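Local coordinates for protein gamma-hexachlorocyclohexane dehydrochlorinase (Sphingomonas paucimobilis, PDB 3A76) that dehydrochlorinates the pollutant lindane to a tetrachlorocyclohexadiene in two successive 1,2-anti eliminations of hydrogen chloride, working as a homotrimer, at residues 36-40 with 51-56. Sequence-based numbering, arbitrary orientation.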
ATOM      1  N   LEU B  36       5.220   6.644  11.622  1.00 23.60           N
ATOM      2  CA  LEU B  36       5.570   8.001  11.193  1.00 23.26           C
ATOM      3  C   LEU B  36       5.163   8.214   9.746  1.00 22.46           C
ATOM      4  O   LEU B  36       4.503   9.192   9.415  1.00 23.16           O
ATOM      5  CB  LEU B  36       7.080   8.268  11.363  1.00 23.39           C
ATOM      6  CG  LEU B  36       7.647   8.457  12.780  1.00 23.46           C
ATOM      7  CD1 LEU B  36       9.152   8.706  12.678  1.00 23.02           C
ATOM      8  CD2 LEU B  36       6.931   9.595  13.521  1.00 21.62           C
ATOM      9  N   TYR B  37       5.562   7.276   8.895  1.00 21.49           N
ATOM     10  CA  TYR B  37       5.291   7.319   7.463  1.00 20.54           C
ATOM     11  C   TYR B  37       3.771   7.392   7.176  1.00 19.93           C
ATOM     12  O   TYR B  37       3.321   8.248   6.419  1.00 18.91           O
ATOM     13  CB  TYR B  37       5.951   6.092   6.825  1.00 20.46           C
ATOM     14  CG  TYR B  37       5.903   6.005   5.325  1.00 21.58           C
ATOM     15  CD1 TYR B  37       4.890   5.277   4.684  1.00 21.83           C
ATOM     16  CD2 TYR B  37       6.893   6.614   4.535  1.00 20.52           C
ATOM     17  CE1 TYR B  37       4.861   5.181   3.306  1.00 22.20           C
ATOM     18  CE2 TYR B  37       6.866   6.534   3.172  1.00 19.82           C
ATOM     19  CZ  TYR B  37       5.856   5.811   2.556  1.00 21.96           C
ATOM     20  OH  TYR B  37       5.818   5.730   1.186  1.00 22.84           O
ATOM     21  N   SER B  38       2.990   6.519   7.793  1.00 19.35           N
ATOM     22  CA  SER B  38       1.525   6.570   7.644  1.00 21.06           C
ATOM     23  C   SER B  38       0.914   7.874   8.202  1.00 21.74           C
ATOM     24  O   SER B  38       0.214   8.585   7.475  1.00 22.11           O
ATOM     25  CB  SER B  38       0.890   5.343   8.291  1.00 20.48           C
ATOM     26  OG  SER B  38       1.393   4.182   7.671  1.00 20.73           O
ATOM     27  N   ASP B  39       1.222   8.203   9.469  1.00 23.17           N
ATOM     28  CA  ASP B  39       0.746   9.457  10.119  1.00 23.46           C
ATOM     29  C   ASP B  39       0.861  10.688   9.250  1.00 23.76           C
ATOM     30  O   ASP B  39      -0.034  11.527   9.239  1.00 23.87           O
ATOM     31  CB  ASP B  39       1.505   9.746  11.407  1.00 24.19           C
ATOM     32  CG  ASP B  39       1.095   8.852  12.542  1.00 24.66           C
ATOM     33  OD1 ASP B  39      -0.018   8.299  12.484  1.00 27.68           O
ATOM     34  OD2 ASP B  39       1.889   8.701  13.495  1.00 25.98           O
ATOM     35  N   LYS B  40       1.969  10.819   8.527  1.00 23.85           N
ATOM     36  CA  LYS B  40       2.134  12.008   7.722  1.00 23.74           C
ATOM     37  C   LYS B  40       1.007  12.075   6.725  1.00 23.66           C
ATOM     38  O   LYS B  40       0.376  13.112   6.571  1.00 23.96           O
ATOM     39  CB  LYS B  40       3.484  12.058   6.988  1.00 24.13           C
ATOM     40  CG  LYS B  40       3.943  13.501   6.798  1.00 25.25           C
ATOM     41  CD  LYS B  40       4.590  13.791   5.481  1.00 28.77           C
ATOM     42  CE  LYS B  40       3.554  14.262   4.468  1.00 29.79           C
ATOM     43  NZ  LYS B  40       4.179  14.430   3.132  1.00 28.55           N
ATOM     44  N   ARG B  51      -1.791  15.622  14.601  1.00 30.02           N
ATOM     45  CA  ARG B  51      -1.001  14.464  14.146  1.00 29.61           C
ATOM     46  C   ARG B  51       0.109  14.939  13.198  1.00 29.34           C
ATOM     47  O   ARG B  51       1.237  14.457  13.271  1.00 29.35           O
ATOM     48  CB  ARG B  51      -1.897  13.352  13.558  1.00 29.46           C
ATOM     49  CG  ARG B  51      -1.228  12.462  12.514  1.00 29.23           C
ATOM     50  CD  ARG B  51      -1.704  11.004  12.482  1.00 29.10           C
ATOM     51  NE  ARG B  51      -3.108  10.768  12.829  1.00 27.30           N
ATOM     52  CZ  ARG B  51      -3.566   9.612  13.305  1.00 26.79           C
ATOM     53  NH1 ARG B  51      -4.853   9.481  13.624  1.00 27.05           N
ATOM     54  NH2 ARG B  51      -2.739   8.582  13.466  1.00 24.26           N
ATOM     55  N   LEU B  52      -0.196  15.924  12.359  1.00 29.42           N
ATOM     56  CA  LEU B  52       0.790  16.451  11.424  1.00 30.30           C
ATOM     57  C   LEU B  52       2.015  16.997  12.139  1.00 31.22           C
ATOM     58  O   LEU B  52       3.144  16.673  11.761  1.00 31.81           O
ATOM     59  CB  LEU B  52       0.199  17.527  10.512  1.00 29.71           C
ATOM     60  CG  LEU B  52       1.151  18.010   9.407  1.00 29.47           C
ATOM     61  CD1 LEU B  52       1.403  16.924   8.329  1.00 29.68           C
ATOM     62  CD2 LEU B  52       0.646  19.283   8.778  1.00 27.24           C
ATOM     63  N   ALA B  53       1.772  17.813  13.165  1.00 31.82           N
ATOM     64  CA  ALA B  53       2.819  18.509  13.912  1.00 32.50           C
ATOM     65  C   ALA B  53       3.685  17.586  14.769  1.00 32.86           C
ATOM     66  O   ALA B  53       4.859  17.876  15.006  1.00 33.35           O
ATOM     67  CB  ALA B  53       2.189  19.588  14.788  1.00 32.69           C
ATOM     68  N   SER B  54       3.099  16.480  15.222  1.00 33.07           N
ATOM     69  CA  SER B  54       3.719  15.579  16.200  1.00 33.19           C
ATOM     70  C   SER B  54       4.888  14.727  15.678  1.00 33.17           C
ATOM     71  O   SER B  54       5.584  14.068  16.466  1.00 33.30           O
ATOM     72  CB  SER B  54       2.646  14.643  16.762  1.00 33.50           C
ATOM     73  OG  SER B  54       2.208  13.728  15.761  1.00 34.28           O
ATOM     74  N   ILE B  55       5.095  14.731  14.365  1.00 32.93           N
ATOM     75  CA  ILE B  55       5.995  13.772  13.714  1.00 32.88           C
ATOM     76  C   ILE B  55       7.358  14.359  13.303  1.00 33.09           C
ATOM     77  O   ILE B  55       8.240  13.635  12.825  1.00 32.88           O
ATOM     78  CB  ILE B  55       5.300  13.122  12.479  1.00 32.93           C
ATOM     79  CG1 ILE B  55       4.901  14.206  11.472  1.00 33.16           C
ATOM     80  CG2 ILE B  55       4.089  12.264  12.916  1.00 32.20           C
ATOM     81  CD1 ILE B  55       4.351  13.708  10.156  1.00 33.51           C
ATOM     82  N   TRP B  56       7.517  15.670  13.484  1.00 33.21           N
ATOM     83  CA  TRP B  56       8.730  16.385  13.080  1.00 33.64           C
ATOM     84  C   TRP B  56       9.502  16.904  14.285  1.00 33.91           C
ATOM     85  O   TRP B  56       8.898  17.370  15.263  1.00 34.26           O
ATOM     86  CB  TRP B  56       8.382  17.582  12.190  1.00 33.63           C
ATOM     87  CG  TRP B  56       7.342  17.298  11.155  1.00 33.87           C
ATOM     88  CD1 TRP B  56       5.991  17.491  11.271  1.00 33.88           C
ATOM     89  CD2 TRP B  56       7.562  16.779   9.840  1.00 34.01           C
ATOM     90  NE1 TRP B  56       5.355  17.124  10.108  1.00 33.83           N
ATOM     91  CE2 TRP B  56       6.295  16.682   9.212  1.00 34.01           C
ATOM     92  CE3 TRP B  56       8.705  16.391   9.128  1.00 32.81           C
ATOM     93  CZ2 TRP B  56       6.143  16.207   7.908  1.00 33.37           C
ATOM     94  CZ3 TRP B  56       8.553  15.918   7.834  1.00 33.60           C
ATOM     95  CH2 TRP B  56       7.277  15.828   7.238  1.00 33.41           C
TER
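Arg51 crosses Asp39 at about a right angle and closes a salt bridge with it, NH2 to OD1 at 2.9 Å and nearly straight at 161°. The oxygen lies close to the guanidinium plane, at its edge, yet the nitrogen meets it from above the carboxylate, the two planes being 54° apart. The arginine chain bends on the way, bringing CD to 3.5 Å from CG of Asp39. Arg99 of the second subunit pairs with the same OD1 through NH1, close to Arg51 NH2, so the carboxylate probably offsets the two like charges. A methionine in place of Arg51 would probably leave Asp39 without this partner, relying more on the intersubunit bridge. On the apolar side, Ile55 holds CG1 between its backbone N and carbonyl carbon (chi1 59°), and CD1 beyond it presses tightly on Lys40 CG at 3.4 Å; the other branch, CG2, lies 3.9 Å from Leu36 CD2 and also touches Asp39 CB. Lys40 carries its CG and CD obliquely past the Trp56 ring, CG lying 3.7 Å from CZ2. In this buried contact of the SnoaL-like domain, helix 22-45 packs against helix 49-53 and the type I turn Ala53-Trp56, Leu36 and Ile55 both resting on Phe146 of strand 143-158 and Leu52 reaching helix 72-87.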